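Local structure of Xcc_ctr_pt (Xanthomonas campestris pv. campestris, 6NJW) at residues E40-P45 against Y209-L214; G126-E131 against L214-D219; E137-G142 against Q167-D172; Q148-E153 against G191-A196. The protein probably cleaves nucleic acid by two-metal catalysis as a Class 2 OLD family nuclease, this chain being its C-terminal, Toprim-containing region. All blocks are in the same frame, centred on the assembly; numbering follows the deposited sequence.

Contact 1: E40-P45 against Y209-L214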
loop_
_atom_site.group_PDB
_atom_site.type_symbol
_atom_site.label_atom_id
_atom_site.label_comp_id
_atom_site.label_asym_id
_atom_site.label_seq_id
_atom_site.Cartn_x
_atom_site.Cartn_y
_atom_site.Cartn_z
ATOM N N GLU A 40 -1.449 12.402 -4.249
ATOM C CA GLU A 40 -1.342 13.755 -4.803
ATOM C C GLU A 40 -1.642 13.775 -6.298
ATOM O O GLU A 40 -2.375 14.651 -6.774
ATOM C CB GLU A 40 0.037 14.350 -4.533
ATOM C CG GLU A 40 0.230 14.830 -3.091
ATOM C CD GLU A 40 -0.905 15.730 -2.599
ATOM O OE1 GLU A 40 -1.266 16.684 -3.319
ATOM O OE2 GLU A 40 -1.434 15.476 -1.490
ATOM N N VAL A 41 -1.089 12.822 -7.061
ATOM C CA VAL A 41 -1.374 12.800 -8.495
ATOM C C VAL A 41 -2.781 12.299 -8.788
ATOM O O VAL A 41 -3.267 12.490 -9.904
ATOM C CB VAL A 41 -0.340 11.971 -9.292
ATOM C CG1 VAL A 41 1.001 12.675 -9.292
ATOM C CG2 VAL A 41 -0.216 10.543 -8.718
ATOM N N LEU A 42 -3.463 11.655 -7.835
ATOM C CA LEU A 42 -4.898 11.404 -8.000
ATOM C C LEU A 42 -5.754 12.572 -7.511
ATOM O O LEU A 42 -6.994 12.472 -7.538
ATOM C CB LEU A 42 -5.333 10.117 -7.260
ATOM C CG LEU A 42 -5.395 8.792 -8.039
ATOM C CD1 LEU A 42 -4.223 8.674 -8.968
ATOM C CD2 LEU A 42 -5.434 7.582 -7.083
ATOM N N ASN A 43 -5.122 13.661 -7.059
ATOM C CA ASN A 43 -5.817 14.865 -6.582
ATOM C C ASN A 43 -6.655 14.579 -5.340
ATOM O O ASN A 43 -7.712 15.185 -5.129
ATOM C CB ASN A 43 -6.666 15.488 -7.695
ATOM C CG ASN A 43 -5.812 16.022 -8.823
ATOM O OD1 ASN A 43 -4.760 16.607 -8.583
ATOM N ND2 ASN A 43 -6.248 15.810 -10.048
ATOM N N ILE A 44 -6.177 13.650 -4.517
ATOM C CA ILE A 44 -6.799 13.296 -3.246
ATOM C C ILE A 44 -5.843 13.813 -2.179
ATOM O O ILE A 44 -4.777 13.224 -1.962
ATOM C CB ILE A 44 -7.054 11.781 -3.160
ATOM C CG1 ILE A 44 -8.016 11.362 -4.268
ATOM C CG2 ILE A 44 -7.572 11.360 -1.762
ATOM C CD1 ILE A 44 -8.281 9.872 -4.342
ATOM N N PRO A 45 -6.134 14.944 -1.546
ATOM C CA PRO A 45 -5.130 15.597 -0.695
ATOM C C PRO A 45 -5.175 15.131 0.760
ATOM O O PRO A 45 -5.907 15.686 1.588
ATOM C CB PRO A 45 -5.504 17.073 -0.827
ATOM C CG PRO A 45 -7.021 17.011 -0.879
ATOM C CD PRO A 45 -7.354 15.756 -1.680
ATOM N N TYR A 209 -5.104 -1.531 -6.363
ATOM C CA TYR A 209 -5.484 -1.644 -4.958
ATOM C C TYR A 209 -5.232 -0.340 -4.204
ATOM O O TYR A 209 -5.983 -0.005 -3.279
ATOM C CB TYR A 209 -4.782 -2.841 -4.300
ATOM C CG TYR A 209 -3.338 -2.661 -3.873
ATOM C CD1 TYR A 209 -2.336 -2.366 -4.798
ATOM C CD2 TYR A 209 -2.968 -2.828 -2.552
ATOM C CE1 TYR A 209 -1.001 -2.219 -4.400
ATOM C CE2 TYR A 209 -1.634 -2.673 -2.143
ATOM C CZ TYR A 209 -0.662 -2.376 -3.072
ATOM O OH TYR A 209 0.654 -2.227 -2.665
ATOM N N ILE A 210 -4.227 0.432 -4.618
ATOM C CA ILE A 210 -3.958 1.718 -3.980
ATOM C C ILE A 210 -5.020 2.745 -4.366
ATOM O O ILE A 210 -5.521 3.492 -3.515
ATOM C CB ILE A 210 -2.536 2.196 -4.340
ATOM C CG1 ILE A 210 -1.481 1.306 -3.651
ATOM C CG2 ILE A 210 -2.323 3.662 -3.970
ATOM C CD1 ILE A 210 -0.047 1.735 -3.937
ATOM N N ARG A 211 -5.377 2.812 -5.649
ATOM C CA ARG A 211 -6.466 3.705 -6.049
ATOM C C ARG A 211 -7.763 3.364 -5.314
ATOM O O ARG A 211 -8.489 4.258 -4.858
ATOM C CB ARG A 211 -6.684 3.635 -7.563
ATOM C CG ARG A 211 -7.831 4.549 -8.043
ATOM C CD ARG A 211 -8.118 4.392 -9.544
ATOM N NE ARG A 211 -6.913 4.555 -10.341
ATOM C CZ ARG A 211 -6.528 5.716 -10.854
ATOM N NH1 ARG A 211 -7.271 6.787 -10.648
ATOM N NH2 ARG A 211 -5.417 5.805 -11.577
ATOM N N SER A 212 -8.063 2.076 -5.183
ATOM C CA SER A 212 -9.265 1.648 -4.483
ATOM C C SER A 212 -9.266 2.112 -3.035
ATOM O O SER A 212 -10.283 2.610 -2.537
ATOM C CB SER A 212 -9.383 0.124 -4.544
ATOM O OG SER A 212 -9.833 -0.298 -5.822
ATOM N N ALA A 213 -8.135 1.965 -2.344
ATOM C CA ALA A 213 -8.101 2.350 -0.942
ATOM C C ALA A 213 -8.187 3.851 -0.795
ATOM O O ALA A 213 -8.861 4.348 0.108
ATOM C CB ALA A 213 -6.829 1.832 -0.265
ATOM N N LEU A 214 -7.478 4.591 -1.652
ATOM C CA LEU A 214 -7.532 6.052 -1.576
ATOM C C LEU A 214 -8.947 6.574 -1.815
ATOM O O LEU A 214 -9.417 7.462 -1.093
ATOM C CB LEU A 214 -6.558 6.659 -2.583
ATOM C CG LEU A 214 -5.088 6.468 -2.236
ATOM C CD1 LEU A 214 -4.210 6.994 -3.395
ATOM C CD2 LEU A 214 -4.742 7.188 -0.924
#
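Leu-42 lays its branched end against Arg-211: CG stands 3.8 Å from NH1, while CD2 lies over one face of the guanidinium, displaced toward its rim. The arginine reaches this place because CG is anti to its own backbone N (chi1 180°) and the chain then stays extended before it bends at chi3, -53°. The face of the planar cation forms no hydrogen bonds, so leucine methyls can lie against it; NH2 also makes a long, weak ion pair with Glu-203. Leu-42 CD2 meets Leu-214 CD1 at 3.9 Å, the two leucines crossing at about a right angle. Two residues on from Leu-42, Ile-44 brings CD1 to within 4.0 Å of Leu-214 CB. Leucine and isoleucine suit these positions, since their branched apolar ends reach Leu-214 without placing a polar group there. The chain leaves helix 29-41 at Asn-43, in a Schellman motif with positive phi, and the flanking Leu-42 and Ile-44 both point toward helix 208-226. That helix carries the magnesium ligand Tyr-209 in its first turn, rests Leu-214 on Val-35 and Ala-39 of helix 29-41, and sets Ala-213 against strands 77-82 and 127-130 of the Toprim sheet.

Contact 2: G126-E131 against L214-D219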
loop_
_atom_site.group_PDB
_atom_site.type_symbol
_atom_site.label_atom_id
_atom_site.label_comp_id
_atom_site.label_asym_id
_atom_site.label_seq_id
_atom_site.Cartn_x
_atom_site.Cartn_y
_atom_site.Cartn_z
ATOM N N GLY A 126 -13.255 -1.520 3.087
ATOM C CA GLY A 126 -12.079 -0.756 2.701
ATOM C C GLY A 126 -10.754 -1.457 2.875
ATOM O O GLY A 126 -9.721 -0.792 2.979
ATOM N N TYR A 127 -10.735 -2.785 2.885
ATOM C CA TYR A 127 -9.504 -3.548 3.048
ATOM C C TYR A 127 -9.174 -4.200 1.713
ATOM O O TYR A 127 -9.960 -5.010 1.217
ATOM C CB TYR A 127 -9.663 -4.610 4.141
ATOM C CG TYR A 127 -10.130 -4.094 5.510
ATOM C CD1 TYR A 127 -9.950 -2.761 5.885
ATOM C CD2 TYR A 127 -10.761 -4.955 6.421
ATOM C CE1 TYR A 127 -10.373 -2.300 7.143
ATOM C CE2 TYR A 127 -11.199 -4.507 7.668
ATOM C CZ TYR A 127 -10.995 -3.188 8.031
ATOM O OH TYR A 127 -11.417 -2.757 9.275
ATOM N N PHE A 128 -8.016 -3.858 1.136
ATOM C CA PHE A 128 -7.745 -4.195 -0.257
ATOM C C PHE A 128 -6.433 -4.949 -0.362
ATOM O O PHE A 128 -5.459 -4.620 0.329
ATOM C CB PHE A 128 -7.706 -2.927 -1.150
ATOM C CG PHE A 128 -9.039 -2.252 -1.276
ATOM C CD1 PHE A 128 -9.999 -2.737 -2.151
ATOM C CD2 PHE A 128 -9.347 -1.160 -0.489
ATOM C CE1 PHE A 128 -11.252 -2.129 -2.247
ATOM C CE2 PHE A 128 -10.588 -0.547 -0.569
ATOM C CZ PHE A 128 -11.547 -1.027 -1.443
ATOM N N VAL A 129 -6.406 -5.964 -1.222
ATOM C CA VAL A 129 -5.233 -6.821 -1.350
ATOM C C VAL A 129 -4.641 -6.661 -2.748
ATOM O O VAL A 129 -5.364 -6.545 -3.743
ATOM C CB VAL A 129 -5.545 -8.304 -1.039
ATOM C CG1 VAL A 129 -6.301 -8.437 0.276
ATOM C CG2 VAL A 129 -6.342 -8.937 -2.136
ATOM N N ASN A 130 -3.319 -6.615 -2.808
ATOM C CA ASN A 130 -2.589 -6.625 -4.061
ATOM C C ASN A 130 -2.123 -8.047 -4.353
ATOM O O ASN A 130 -1.584 -8.728 -3.470
ATOM C CB ASN A 130 -1.390 -5.685 -3.977
ATOM C CG ASN A 130 -0.563 -5.671 -5.240
ATOM O OD1 ASN A 130 -1.090 -5.780 -6.342
ATOM N ND2 ASN A 130 0.752 -5.536 -5.081
ATOM N N GLU A 131 -2.295 -8.475 -5.599
ATOM C CA GLU A 131 -1.887 -9.821 -5.981
ATOM C C GLU A 131 -0.390 -9.925 -6.243
ATOM O O GLU A 131 0.129 -11.039 -6.347
ATOM C CB GLU A 131 -2.678 -10.292 -7.206
ATOM C CG GLU A 131 -4.184 -10.076 -7.084
ATOM C CD GLU A 131 -4.846 -11.072 -6.137
ATOM O OE1 GLU A 131 -4.493 -12.269 -6.208
ATOM O OE2 GLU A 131 -5.704 -10.660 -5.311
ATOM N N LEU A 214 -7.478 4.591 -1.652
ATOM C CA LEU A 214 -7.532 6.052 -1.576
ATOM C C LEU A 214 -8.947 6.574 -1.815
ATOM O O LEU A 214 -9.417 7.462 -1.093
ATOM C CB LEU A 214 -6.558 6.659 -2.583
ATOM C CG LEU A 214 -5.088 6.468 -2.236
ATOM C CD1 LEU A 214 -4.210 6.994 -3.395
ATOM C CD2 LEU A 214 -4.742 7.188 -0.924
ATOM N N GLU A 215 -9.639 6.036 -2.822
ATOM C CA GLU A 215 -11.007 6.461 -3.116
ATOM C C GLU A 215 -11.969 6.049 -2.003
ATOM O O GLU A 215 -12.904 6.789 -1.672
ATOM C CB GLU A 215 -11.440 5.878 -4.460
ATOM C CG GLU A 215 -10.593 6.404 -5.644
ATOM C CD GLU A 215 -11.034 5.854 -7.008
ATOM O OE1 GLU A 215 -11.587 4.740 -7.057
ATOM O OE2 GLU A 215 -10.798 6.535 -8.028
ATOM N N HIS A 216 -11.739 4.884 -1.391
ATOM C CA HIS A 216 -12.608 4.449 -0.304
ATOM C C HIS A 216 -12.527 5.413 0.877
ATOM O O HIS A 216 -13.558 5.845 1.401
ATOM C CB HIS A 216 -12.235 3.031 0.145
ATOM C CG HIS A 216 -13.187 2.455 1.151
ATOM N ND1 HIS A 216 -14.194 1.580 0.806
ATOM C CD2 HIS A 216 -13.309 2.657 2.487
ATOM C CE1 HIS A 216 -14.890 1.259 1.883
ATOM N NE2 HIS A 216 -14.374 1.900 2.917
ATOM N N ILE A 217 -11.309 5.772 1.303
ATOM C CA ILE A 217 -11.178 6.625 2.486
ATOM C C ILE A 217 -11.594 8.053 2.163
ATOM O O ILE A 217 -12.192 8.745 2.999
ATOM C CB ILE A 217 -9.750 6.559 3.069
ATOM C CG1 ILE A 217 -9.687 7.243 4.447
ATOM C CG2 ILE A 217 -8.712 7.188 2.170
ATOM C CD1 ILE A 217 -10.592 6.573 5.476
ATOM N N ARG A 218 -11.290 8.517 0.947
ATOM C CA ARG A 218 -11.762 9.833 0.512
ATOM C C ARG A 218 -13.286 9.894 0.532
ATOM O O ARG A 218 -13.880 10.868 1.019
ATOM C CB ARG A 218 -11.209 10.130 -0.889
ATOM C CG ARG A 218 -11.521 11.529 -1.463
ATOM C CD ARG A 218 -12.913 11.660 -2.139
ATOM N NE ARG A 218 -13.327 10.504 -2.936
ATOM C CZ ARG A 218 -12.849 10.229 -4.142
ATOM N NH1 ARG A 218 -11.932 11.024 -4.680
ATOM N NH2 ARG A 218 -13.286 9.165 -4.806
ATOM N N ASP A 219 -13.938 8.854 0.013
ATOM C CA ASP A 219 -15.394 8.827 -0.005
ATOM C C ASP A 219 -15.960 8.909 1.405
ATOM O O ASP A 219 -16.894 9.677 1.662
ATOM C CB ASP A 219 -15.892 7.562 -0.701
ATOM C CG ASP A 219 -15.798 7.642 -2.215
ATOM O OD1 ASP A 219 -15.295 8.658 -2.748
ATOM O OD2 ASP A 219 -16.227 6.676 -2.878
#
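Asp-219 OD1 is gripped by two nitrogens of Arg-218, NE at 2.7 Å and NH2 at 2.9 Å, on the same helix whose His-216 lies over Gly-126. The salt bridge is side-on, with the oxygen close to the guanidinium plane, and joins successive residues, while His-216 points toward the strand. Its imidazole lies flat on the backbone: Gly-126 CA stands 3.4 Å from the ring centroid and 6° off the ring normal, a CH-pi contact over the centre of one face. Glycine suits this place twice over: the ring leaves no room for a CB, and at these backbone angles, with phi 80°, the preceding carbonyl oxygen leaves none either. Gly-126 occupies the C-prime position of the Schellman motif that ends helix 115-123. His-216 CG is anti to the backbone N, chi1 -173°, which carries the ring toward the strand. Its CB also meets the rim of Phe-128, 4.0 Å from CE2 and near the plane of that ring. Phe-128 also packs on Ser-212 and Ala-213, whereas Tyr-127 and Val-129 face helix 93-104. Helices 208-226 and 93-104 thus cover the two faces of the parallel Toprim sheet at its outermost strand 127-130, which is backbone-bonded to strand 77-82.

Contact 3: E137-G142 against Q167-D172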
loop_
_atom_site.group_PDB
_atom_site.type_symbol
_atom_site.label_atom_id
_atom_site.label_comp_id
_atom_site.label_asym_id
_atom_site.label_seq_id
_atom_site.Cartn_x
_atom_site.Cartn_y
_atom_site.Cartn_z
ATOM N N GLU A 137 5.621 -4.820 -9.048
ATOM C CA GLU A 137 4.513 -4.304 -9.854
ATOM C C GLU A 137 4.878 -2.969 -10.494
ATOM O O GLU A 137 4.689 -2.773 -11.700
ATOM C CB GLU A 137 3.245 -4.171 -9.010
ATOM C CG GLU A 137 2.222 -3.233 -9.655
ATOM C CD GLU A 137 0.771 -3.585 -9.359
ATOM O OE1 GLU A 137 0.510 -4.395 -8.440
ATOM O OE2 GLU A 137 -0.122 -3.042 -10.061
ATOM N N LEU A 138 5.426 -2.037 -9.708
ATOM C CA LEU A 138 5.779 -0.737 -10.273
ATOM C C LEU A 138 6.844 -0.867 -11.353
ATOM O O LEU A 138 6.806 -0.151 -12.360
ATOM C CB LEU A 138 6.263 0.208 -9.178
ATOM C CG LEU A 138 5.252 0.538 -8.084
ATOM C CD1 LEU A 138 5.927 1.382 -7.021
ATOM C CD2 LEU A 138 4.061 1.273 -8.699
ATOM N N PHE A 139 7.827 -1.754 -11.150
ATOM C CA PHE A 139 8.851 -1.936 -12.170
ATOM C C PHE A 139 8.239 -2.437 -13.468
ATOM O O PHE A 139 8.594 -1.966 -14.553
ATOM C CB PHE A 139 9.932 -2.910 -11.695
ATOM C CG PHE A 139 11.172 -2.869 -12.530
ATOM C CD1 PHE A 139 11.271 -3.626 -13.682
ATOM C CD2 PHE A 139 12.232 -2.048 -12.180
ATOM C CE1 PHE A 139 12.405 -3.577 -14.464
ATOM C CE2 PHE A 139 13.369 -1.996 -12.956
ATOM C CZ PHE A 139 13.451 -2.761 -14.105
ATOM N N ALA A 140 7.337 -3.410 -13.371
ATOM C CA ALA A 140 6.700 -3.962 -14.557
ATOM C C ALA A 140 5.605 -3.046 -15.083
ATOM O O ALA A 140 5.369 -3.006 -16.294
ATOM C CB ALA A 140 6.127 -5.348 -14.244
ATOM N N GLY A 141 4.957 -2.287 -14.202
ATOM C CA GLY A 141 3.831 -1.464 -14.598
ATOM C C GLY A 141 4.148 -0.017 -14.920
ATOM O O GLY A 141 3.347 0.867 -14.603
ATOM N N GLY A 142 5.299 0.252 -15.534
ATOM C CA GLY A 142 5.569 1.551 -16.120
ATOM C C GLY A 142 6.648 2.378 -15.452
ATOM O O GLY A 142 7.043 3.401 -16.020
ATOM N N GLN A 167 19.624 -3.402 -16.767
ATOM C CA GLN A 167 19.285 -2.924 -18.104
ATOM C C GLN A 167 18.391 -3.922 -18.823
ATOM O O GLN A 167 17.475 -3.538 -19.560
ATOM C CB GLN A 167 20.565 -2.660 -18.900
ATOM C CG GLN A 167 20.343 -1.939 -20.226
ATOM C CD GLN A 167 19.547 -0.664 -20.062
ATOM O OE1 GLN A 167 20.001 0.282 -19.416
ATOM N NE2 GLN A 167 18.349 -0.628 -20.645
ATOM N N GLN A 168 18.621 -5.210 -18.587
ATOM C CA GLN A 168 17.828 -6.253 -19.230
ATOM C C GLN A 168 16.391 -6.269 -18.712
ATOM O O GLN A 168 15.450 -6.476 -19.490
ATOM C CB GLN A 168 18.527 -7.593 -19.014
ATOM C CG GLN A 168 17.716 -8.841 -19.218
ATOM C CD GLN A 168 18.582 -10.073 -19.043
ATOM O OE1 GLN A 168 19.805 -9.964 -18.903
ATOM N NE2 GLN A 168 17.959 -11.251 -19.036
ATOM N N TRP A 169 16.193 -6.049 -17.409
ATOM C CA TRP A 169 14.828 -5.971 -16.889
ATOM C C TRP A 169 14.094 -4.762 -17.444
ATOM O O TRP A 169 12.890 -4.828 -17.713
ATOM C CB TRP A 169 14.818 -5.889 -15.366
ATOM C CG TRP A 169 15.578 -6.938 -14.648
ATOM C CD1 TRP A 169 15.816 -8.220 -15.054
ATOM C CD2 TRP A 169 16.192 -6.795 -13.372
ATOM N NE1 TRP A 169 16.545 -8.884 -14.100
ATOM C CE2 TRP A 169 16.796 -8.028 -13.059
ATOM C CE3 TRP A 169 16.298 -5.737 -12.463
ATOM C CZ2 TRP A 169 17.503 -8.231 -11.875
ATOM C CZ3 TRP A 169 16.990 -5.941 -11.285
ATOM C CH2 TRP A 169 17.587 -7.175 -11.001
ATOM N N VAL A 170 14.793 -3.635 -17.577
ATOM C CA VAL A 170 14.167 -2.449 -18.141
ATOM C C VAL A 170 13.724 -2.721 -19.572
ATOM O O VAL A 170 12.605 -2.379 -19.968
ATOM C CB VAL A 170 15.132 -1.255 -18.060
ATOM C CG1 VAL A 170 14.609 -0.088 -18.877
ATOM C CG2 VAL A 170 15.333 -0.848 -16.613
ATOM N N ASP A 171 14.588 -3.368 -20.360
ATOM C CA ASP A 171 14.260 -3.672 -21.748
ATOM C C ASP A 171 13.115 -4.665 -21.869
ATOM O O ASP A 171 12.479 -4.729 -22.920
ATOM C CB ASP A 171 15.495 -4.213 -22.471
ATOM C CG ASP A 171 16.565 -3.161 -22.656
ATOM O OD1 ASP A 171 16.227 -1.958 -22.569
ATOM O OD2 ASP A 171 17.743 -3.526 -22.886
ATOM N N ASP A 172 12.833 -5.436 -20.825
ATOM C CA ASP A 172 11.751 -6.419 -20.858
ATOM C C ASP A 172 11.238 -6.639 -19.447
ATOM O O ASP A 172 11.519 -7.664 -18.813
ATOM C CB ASP A 172 12.222 -7.731 -21.483
ATOM C CG ASP A 172 11.089 -8.712 -21.706
ATOM O OD1 ASP A 172 9.947 -8.425 -21.282
ATOM O OD2 ASP A 172 11.348 -9.780 -22.299
#
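Phe-139 drives the far end of its ring into helix 160-171, with CE1 3.5 Å from Trp-169 CB and equally close to Trp-169 O. Its CZ meets Val-170 CG2 at 3.7 Å, and the edge of the ring points in plane at the peptide between these two residues. The phenylalanine and the tryptophan cross at about a right angle, with Phe-139 CZ at the indole's edge, near its plane. Phe-139 owes this reach to CG lying anti to its backbone N (chi1 -165°), and the thin edge of a flat ring can come close to the helix backbone. This is helix-to-helix packing in the all-helical part of the chain that follows the Toprim sheet, joining helix 134-154 to helix 160-171. Trp-169 starts toward Phe-139, but its chi1 of -53° takes the indole onward to Leu-180 and Leu-181 of helix 178-188, which its large size lets it reach. Phe-139 itself also rests on Leu-181, and on Met-147 about two turns along its own helix. Further out, Gln-167 NE2 donates to Asp-171 OD1 at 3.2 Å from above the carboxylate plane, one turn on, while Gln-167 OE1 accepts from Gln-148 NE2. Past the helix end, Asp-172 OD1 accepts from Ala-174 N.

Contact 4: Q148-E153 against G191-A196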
loop_
_atom_site.group_PDB
_atom_site.type_symbol
_atom_site.label_atom_id
_atom_site.label_comp_id
_atom_site.label_asym_id
_atom_site.label_seq_id
_atom_site.Cartn_x
_atom_site.Cartn_y
_atom_site.Cartn_z
ATOM N N GLN A 148 15.392 2.161 -12.257
ATOM C CA GLN A 148 16.792 1.976 -12.615
ATOM C C GLN A 148 17.631 3.174 -12.196
ATOM O O GLN A 148 18.712 3.011 -11.624
ATOM C CB GLN A 148 16.930 1.728 -14.115
ATOM C CG GLN A 148 18.377 1.567 -14.572
ATOM C CD GLN A 148 18.482 1.291 -16.058
ATOM O OE1 GLN A 148 17.739 1.862 -16.862
ATOM N NE2 GLN A 148 19.396 0.400 -16.433
ATOM N N GLU A 149 17.147 4.390 -12.453
ATOM C CA GLU A 149 17.965 5.557 -12.143
ATOM C C GLU A 149 18.165 5.710 -10.643
ATOM O O GLU A 149 19.258 6.081 -10.194
ATOM C CB GLU A 149 17.352 6.824 -12.741
ATOM C CG GLU A 149 18.358 7.976 -12.902
ATOM C CD GLU A 149 19.694 7.538 -13.522
ATOM O OE1 GLU A 149 20.627 7.173 -12.764
ATOM O OE2 GLU A 149 19.808 7.562 -14.772
ATOM N N VAL A 150 17.130 5.416 -9.847
ATOM C CA VAL A 150 17.291 5.453 -8.394
ATOM C C VAL A 150 18.342 4.441 -7.952
ATOM O O VAL A 150 19.270 4.771 -7.204
ATOM C CB VAL A 150 15.947 5.208 -7.684
ATOM C CG1 VAL A 150 16.161 5.137 -6.173
ATOM C CG2 VAL A 150 14.945 6.319 -8.031
ATOM N N ILE A 151 18.213 3.196 -8.409
ATOM C CA ILE A 151 19.136 2.149 -7.974
ATOM C C ILE A 151 20.577 2.546 -8.281
ATOM O O ILE A 151 21.455 2.486 -7.415
ATOM C CB ILE A 151 18.764 0.807 -8.625
ATOM C CG1 ILE A 151 17.425 0.320 -8.071
ATOM C CG2 ILE A 151 19.871 -0.244 -8.390
ATOM C CD1 ILE A 151 16.812 -0.833 -8.859
ATOM N N ARG A 152 20.828 3.010 -9.508
ATOM C CA ARG A 152 22.186 3.367 -9.906
ATOM C C ARG A 152 22.694 4.596 -9.166
ATOM O O ARG A 152 23.902 4.714 -8.922
ATOM C CB ARG A 152 22.240 3.567 -11.419
ATOM C CG ARG A 152 22.229 2.245 -12.161
ATOM C CD ARG A 152 22.241 2.394 -13.685
ATOM N NE ARG A 152 22.934 3.594 -14.152
ATOM C CZ ARG A 152 24.241 3.827 -14.031
ATOM N NH1 ARG A 152 25.036 2.948 -13.434
ATOM N NH2 ARG A 152 24.757 4.960 -14.498
ATOM N N GLU A 153 21.802 5.505 -8.770
ATOM C CA GLU A 153 22.251 6.640 -7.972
ATOM C C GLU A 153 22.500 6.256 -6.519
ATOM O O GLU A 153 23.397 6.815 -5.879
ATOM C CB GLU A 153 21.237 7.786 -8.028
ATOM C CG GLU A 153 21.839 9.102 -7.554
ATOM C CD GLU A 153 20.837 10.233 -7.469
ATOM O OE1 GLU A 153 20.082 10.459 -8.447
ATOM O OE2 GLU A 153 20.814 10.904 -6.414
ATOM N N GLY A 191 12.263 2.401 2.690
ATOM C CA GLY A 191 11.756 3.759 2.807
ATOM C C GLY A 191 12.554 4.747 1.980
ATOM O O GLY A 191 11.985 5.570 1.256
ATOM N N ARG A 192 13.886 4.666 2.057
ATOM C CA ARG A 192 14.724 5.573 1.277
ATOM C C ARG A 192 14.452 5.423 -0.209
ATOM O O ARG A 192 14.319 6.420 -0.932
ATOM C CB ARG A 192 16.206 5.317 1.585
ATOM C CG ARG A 192 17.172 6.056 0.670
ATOM C CD ARG A 192 18.632 5.914 1.131
ATOM N NE ARG A 192 18.772 6.249 2.545
ATOM C CZ ARG A 192 19.108 7.451 3.001
ATOM N NH1 ARG A 192 19.361 8.442 2.151
ATOM N NH2 ARG A 192 19.198 7.660 4.311
ATOM N N PHE A 193 14.344 4.179 -0.681
ATOM C CA PHE A 193 14.060 3.931 -2.092
ATOM C C PHE A 193 12.724 4.536 -2.509
ATOM O O PHE A 193 12.619 5.168 -3.566
ATOM C CB PHE A 193 14.063 2.425 -2.366
ATOM C CG PHE A 193 13.810 2.089 -3.792
ATOM C CD1 PHE A 193 14.830 2.186 -4.721
ATOM C CD2 PHE A 193 12.551 1.696 -4.215
ATOM C CE1 PHE A 193 14.598 1.888 -6.045
ATOM C CE2 PHE A 193 12.308 1.406 -5.536
ATOM C CZ PHE A 193 13.328 1.498 -6.459
ATOM N N ALA A 194 11.681 4.326 -1.702
ATOM C CA ALA A 194 10.351 4.814 -2.073
ATOM C C ALA A 194 10.309 6.339 -2.123
ATOM O O ALA A 194 9.664 6.921 -3.003
ATOM C CB ALA A 194 9.302 4.284 -1.093
ATOM N N GLN A 195 11.004 7.002 -1.195
ATOM C CA GLN A 195 11.042 8.462 -1.206
ATOM C C GLN A 195 11.718 8.999 -2.464
ATOM O O GLN A 195 11.268 9.991 -3.050
ATOM C CB GLN A 195 11.766 8.965 0.037
ATOM C CG GLN A 195 10.991 8.800 1.325
ATOM C CD GLN A 195 11.790 9.287 2.520
ATOM O OE1 GLN A 195 12.700 8.604 2.986
ATOM N NE2 GLN A 195 11.475 10.484 3.000
ATOM N N ALA A 196 12.809 8.357 -2.889
ATOM C CA ALA A 196 13.487 8.755 -4.117
ATOM C C ALA A 196 12.655 8.437 -5.347
ATOM O O ALA A 196 12.786 9.110 -6.373
ATOM C CB ALA A 196 14.852 8.060 -4.206
#
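This is an apolar crossing of two helices, where helix 134-154 meets helix 190-197 in the helical part of the chain beyond the Toprim sheet. Over these short segments the axes approach to 10.2 Å, and their directions make an angle of 129°, so the helices run roughly counter to each other but well away from antiparallel. Val-150 makes the largest share of the contact. Its CG1 meets Phe-193 CD1 at 3.5 Å and Ala-196 CB at 3.8 Å, and thus touches two residues that follow each other by three positions on the facing helix. The other methyl, CG2, lies 3.9 Å from Ala-196 O, against the backbone. Valine fits because its two methyls branch right at CB and fill the space close to the helix, and alanine fits because its short side chain lets the backbones come near: Val-150 and Ala-196 have CA atoms 6.6 Å apart. The ring of Phe-193 bridges the gap to helix 134-154. With CG anti to the backbone N (chi1 -179°), it leans over toward that helix, where Ile-151 CG1 sits 3.8 Å from CE1; valine and isoleucine both approach the ring obliquely. Phe-193 also packs on Met-147 and on Ile-185 and Ile-188 of helix 178-188. On the other side of helix 190-197, Ala-194 rests on Phe-33 and Ile-34 of helix 29-41. The result is an oblique helix-helix crossing, with Phe-193 held between helices 134-154 and 178-188, in the helical part that joins the last strand of the Toprim sheet to the C-terminal helix.

How the contacts relate
From the N terminus, the chain first gives helix 29-41 and the turn after it, which contact 1 joins to helix 208-226 near the C terminus, closing a loop of most of the region. Strand 127-130 then starts contact 2, which returns to the same late helix; contacts 1 and 2 cross along the chain and share Leu-214. Contacts 3 and 4 both fall within the spans of contacts 1 and 2, and they cross each other, each beginning on helix 134-154. Contacts 1 and 2 thus tie the C-terminal helix to the Toprim core, while contact 3 joins helix 134-154 to helix 160-171 and contact 4 joins it to helix 190-197.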